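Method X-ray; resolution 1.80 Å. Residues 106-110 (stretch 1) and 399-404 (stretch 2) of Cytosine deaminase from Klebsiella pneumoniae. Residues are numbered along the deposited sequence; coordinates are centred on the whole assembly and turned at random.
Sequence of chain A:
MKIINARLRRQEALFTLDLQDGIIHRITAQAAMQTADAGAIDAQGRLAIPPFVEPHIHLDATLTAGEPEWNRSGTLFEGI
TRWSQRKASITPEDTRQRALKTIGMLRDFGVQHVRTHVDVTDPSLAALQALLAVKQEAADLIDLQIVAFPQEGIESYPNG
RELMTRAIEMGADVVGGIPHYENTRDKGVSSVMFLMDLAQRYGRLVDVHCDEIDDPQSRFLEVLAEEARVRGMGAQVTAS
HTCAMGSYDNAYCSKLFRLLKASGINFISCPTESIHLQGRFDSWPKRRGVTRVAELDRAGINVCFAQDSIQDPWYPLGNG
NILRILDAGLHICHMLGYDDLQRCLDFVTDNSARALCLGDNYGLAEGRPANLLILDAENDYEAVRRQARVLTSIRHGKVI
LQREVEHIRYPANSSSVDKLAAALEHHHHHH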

ATOM      1  N   LEU A 106     -14.769  -1.760  -9.763  1.00 14.25           N
ATOM      2  CA  LEU A 106     -14.624  -3.024  -9.043  1.00 16.35           C
ATOM      3  C   LEU A 106     -14.582  -4.186 -10.034  1.00 17.70           C
ATOM      4  O   LEU A 106     -13.772  -5.099  -9.895  1.00 16.69           O
ATOM      5  CB  LEU A 106     -15.748  -3.218  -8.019  1.00 15.77           C
ATOM      6  CG  LEU A 106     -15.790  -2.218  -6.854  1.00 22.13           C
ATOM      7  CD1 LEU A 106     -17.141  -2.259  -6.145  1.00 19.30           C
ATOM      8  CD2 LEU A 106     -14.655  -2.508  -5.868  1.00 18.57           C
ATOM      9  N   ARG A 107     -15.462  -4.133 -11.034  1.00 19.14           N
ATOM     10  CA  ARG A 107     -15.490  -5.106 -12.126  1.00 18.97           C
ATOM     11  C   ARG A 107     -14.135  -5.160 -12.832  1.00 23.68           C
ATOM     12  O   ARG A 107     -13.630  -6.244 -13.143  1.00 15.99           O
ATOM     13  CB  ARG A 107     -16.598  -4.736 -13.123  1.00 16.20           C
ATOM     14  CG  ARG A 107     -16.701  -5.625 -14.379  1.00 16.94           C
ATOM     15  CD  ARG A 107     -15.875  -5.089 -15.548  1.00 20.56           C
ATOM     16  NE  ARG A 107     -15.931  -3.627 -15.655  1.00 21.57           N
ATOM     17  CZ  ARG A 107     -16.889  -2.959 -16.288  1.00 25.81           C
ATOM     18  NH1 ARG A 107     -17.880  -3.616 -16.871  1.00 27.67           N
ATOM     19  NH2 ARG A 107     -16.856  -1.631 -16.338  1.00 27.44           N
ATOM     20  N   ASP A 108     -13.558  -3.986 -13.094  1.00 19.48           N
ATOM     21  CA  ASP A 108     -12.257  -3.909 -13.752  1.00 18.46           C
ATOM     22  C   ASP A 108     -11.190  -4.668 -12.974  1.00 21.98           C
ATOM     23  O   ASP A 108     -10.226  -5.159 -13.558  1.00 20.53           O
ATOM     24  CB  ASP A 108     -11.805  -2.465 -13.941  1.00 17.45           C
ATOM     25  CG  ASP A 108     -12.566  -1.749 -15.047  1.00 27.24           C
ATOM     26  OD1 ASP A 108     -13.241  -2.427 -15.863  1.00 25.49           O
ATOM     27  OD2 ASP A 108     -12.476  -0.499 -15.100  1.00 23.68           O
ATOM     28  N   PHE A 109     -11.366  -4.757 -11.661  1.00 18.67           N
ATOM     29  CA  PHE A 109     -10.394  -5.431 -10.818  1.00 15.57           C
ATOM     30  C   PHE A 109     -10.842  -6.812 -10.311  1.00 20.50           C
ATOM     31  O   PHE A 109     -10.331  -7.310  -9.305  1.00 19.80           O
ATOM     32  CB  PHE A 109      -9.952  -4.518  -9.670  1.00 15.31           C
ATOM     33  CG  PHE A 109      -9.017  -3.434 -10.105  1.00 17.69           C
ATOM     34  CD1 PHE A 109      -7.690  -3.726 -10.395  1.00 17.01           C
ATOM     35  CD2 PHE A 109      -9.466  -2.122 -10.241  1.00 19.76           C
ATOM     36  CE1 PHE A 109      -6.816  -2.726 -10.809  1.00 21.70           C
ATOM     37  CE2 PHE A 109      -8.603  -1.118 -10.642  1.00 20.11           C
ATOM     38  CZ  PHE A 109      -7.271  -1.419 -10.923  1.00 22.81           C
ATOM     39  N   GLY A 110     -11.787  -7.428 -11.020  1.00 18.47           N
ATOM     40  CA  GLY A 110     -12.154  -8.814 -10.765  1.00 19.76           C
ATOM     41  C   GLY A 110     -13.158  -9.073  -9.656  1.00 16.28           C
ATOM     42  O   GLY A 110     -13.359 -10.218  -9.250  1.00 18.39           O
ATOM     43  N   VAL A 399     -17.169 -14.560 -20.729  1.00 30.68           N
ATOM     44  CA  VAL A 399     -16.131 -13.572 -20.460  1.00 25.23           C
ATOM     45  C   VAL A 399     -16.744 -12.177 -20.388  1.00 24.73           C
ATOM     46  O   VAL A 399     -17.396 -11.737 -21.328  1.00 25.53           O
ATOM     47  CB  VAL A 399     -15.050 -13.574 -21.548  1.00 30.10           C
ATOM     48  CG1 VAL A 399     -13.948 -12.590 -21.184  1.00 26.15           C
ATOM     49  CG2 VAL A 399     -14.490 -14.972 -21.739  1.00 33.21           C
ATOM     50  N   ILE A 400     -16.551 -11.485 -19.270  1.00 20.61           N
ATOM     51  CA  ILE A 400     -17.083 -10.131 -19.138  1.00 23.81           C
ATOM     52  C   ILE A 400     -15.967  -9.098 -19.094  1.00 26.96           C
ATOM     53  O   ILE A 400     -16.220  -7.891 -19.111  1.00 24.88           O
ATOM     54  CB  ILE A 400     -17.987  -9.981 -17.897  1.00 24.28           C
ATOM     55  CG1 ILE A 400     -17.181 -10.192 -16.614  1.00 28.01           C
ATOM     56  CG2 ILE A 400     -19.165 -10.944 -17.981  1.00 23.57           C
ATOM     57  CD1 ILE A 400     -17.923  -9.798 -15.346  1.00 27.42           C
ATOM     58  N   LEU A 401     -14.730  -9.580 -19.038  1.00 27.35           N
ATOM     59  CA  LEU A 401     -13.559  -8.711 -19.084  1.00 25.50           C
ATOM     60  C   LEU A 401     -12.368  -9.470 -19.648  1.00 24.66           C
ATOM     61  O   LEU A 401     -12.108 -10.605 -19.270  1.00 22.81           O
ATOM     62  CB  LEU A 401     -13.217  -8.175 -17.689  1.00 24.79           C
ATOM     63  CG  LEU A 401     -11.947  -7.322 -17.523  1.00 26.79           C
ATOM     64  CD1 LEU A 401     -12.122  -6.365 -16.355  1.00 25.12           C
ATOM     65  CD2 LEU A 401     -10.667  -8.156 -17.318  1.00 20.92           C
ATOM     66  N   GLN A 402     -11.635  -8.815 -20.536  1.00 20.49           N
ATOM     67  CA  GLN A 402     -10.410  -9.369 -21.080  1.00 26.37           C
ATOM     68  C   GLN A 402      -9.362  -8.266 -21.164  1.00 30.87           C
ATOM     69  O   GLN A 402      -9.568  -7.238 -21.821  1.00 33.10           O
ATOM     70  CB  GLN A 402     -10.653  -9.982 -22.459  1.00 31.70           C
ATOM     71  CG  GLN A 402      -9.427 -10.656 -23.052  1.00 39.22           C
ATOM     72  CD  GLN A 402      -8.951 -11.819 -22.206  1.00 46.02           C
ATOM     73  OE1 GLN A 402      -9.756 -12.624 -21.741  1.00 49.10           O
ATOM     74  NE2 GLN A 402      -7.639 -11.906 -21.988  1.00 47.35           N
ATOM     75  N   ARG A 403      -8.250  -8.487 -20.474  1.00 24.59           N
ATOM     76  CA  ARG A 403      -7.117  -7.583 -20.487  1.00 28.46           C
ATOM     77  C   ARG A 403      -5.993  -8.268 -21.235  1.00 34.60           C
ATOM     78  O   ARG A 403      -5.830  -9.485 -21.145  1.00 39.64           O
ATOM     79  CB  ARG A 403      -6.655  -7.323 -19.054  1.00 32.91           C
ATOM     80  CG  ARG A 403      -6.474  -5.874 -18.681  1.00 28.54           C
ATOM     81  CD  ARG A 403      -5.943  -5.765 -17.251  1.00 28.89           C
ATOM     82  NE  ARG A 403      -6.556  -4.672 -16.502  1.00 26.55           N
ATOM     83  CZ  ARG A 403      -7.561  -4.818 -15.643  1.00 27.03           C
ATOM     84  NH1 ARG A 403      -8.078  -6.022 -15.402  1.00 21.40           N
ATOM     85  NH2 ARG A 403      -8.045  -3.757 -15.010  1.00 21.81           N
ATOM     86  N   GLU A 404      -5.211  -7.499 -21.980  1.00 35.44           N
ATOM     87  CA  GLU A 404      -4.026  -8.056 -22.603  1.00 37.24           C
ATOM     88  C   GLU A 404      -2.915  -8.133 -21.569  1.00 33.43           C
ATOM     89  O   GLU A 404      -2.865  -7.326 -20.639  1.00 37.61           O
ATOM     90  CB  GLU A 404      -3.593  -7.213 -23.803  1.00 45.70           C
ATOM     91  CG  GLU A 404      -4.347  -7.530 -25.084  1.00 58.98           C
ATOM     92  CD  GLU A 404      -4.065  -8.934 -25.596  1.00 70.48           C
ATOM     93  OE1 GLU A 404      -3.011  -9.503 -25.236  1.00 74.59           O
ATOM     94  OE2 GLU A 404      -4.899  -9.472 -26.359  1.00 73.60           O
TER
HETATM   95  O   HOH W   1     -18.094  -6.382 -17.864  1.00 32.06           O

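How does the helix that carries stretch 1 meet the strand of stretch 2? Contact begins after Leu-106, which is buried but out of reach of the strand. At Arg-107 the CA-to-CB bond points sideways while the end of the side chain comes nearer. Its aliphatic part lies against two hydrophobic residues whose CA-to-CB bonds point toward stretch 1: CD is 4.0 Å from CD1 of Leu-401, and CG is 4.5 Å from CD1 of Ile-400. A long side chain suits this place because its methylenes can pack while its charged end reaches polar partners.

What does the charged end of Arg-107 do? Its NE donates a hydrogen bond to OD1 of Asp-108 at 3.0 Å, part of a salt bridge within stretch 1 for which the carboxylate of Asp-108 is well suited. Farther out, water 1 links the two stretches: it accepts from NH1 of Arg-107 at 2.9 Å and donates to O of Ile-400 at 2.7 Å. The water bridges a gap of 5.1 Å between NH1 of Arg-107 and O of Ile-400, too long for a direct bond.

What meets Asp-108, where the two backbones come closest by CA? Its CA is 7.3 Å from CA of Leu-401, and CD1 of that buried leucine fills the space between the backbones. This methyl lies 3.6 Å from CA of Asp-108 and also 3.6 Å from O of Arg-107, so a branched, apolar side chain serves well as a spacer here. The direct polar link comes from Arg-403, also buried, whose CA-to-CB bond points toward stretch 1 and which presents the edge of its guanidinium to the carbonyl of Asp-108. Both NH1 and NH2 of Arg-403 donate to O of Asp-108, each at 3.0 Å and with an N-H...O angle of 146°. One carbonyl thus takes two bonds from one guanidinium, helping to satisfy its buried charge.

What do Phe-109 and Gly-110 add? The CA-to-CB bond of Phe-109 points away from the strand, yet its ring comes nearer, and NH2 of Arg-403 lies over one face, 4.5 Å from CE1 of Phe-109. With CZ of Arg-403 5.7 Å from the ring centroid, the cation-pi attraction is weak at most. Gly-110 makes no contact; its positive phi of 84° favours glycine, and its N donates to O of Arg-107 at 3.1 Å. Altogether the stretches bury 222 Å², counting both sides.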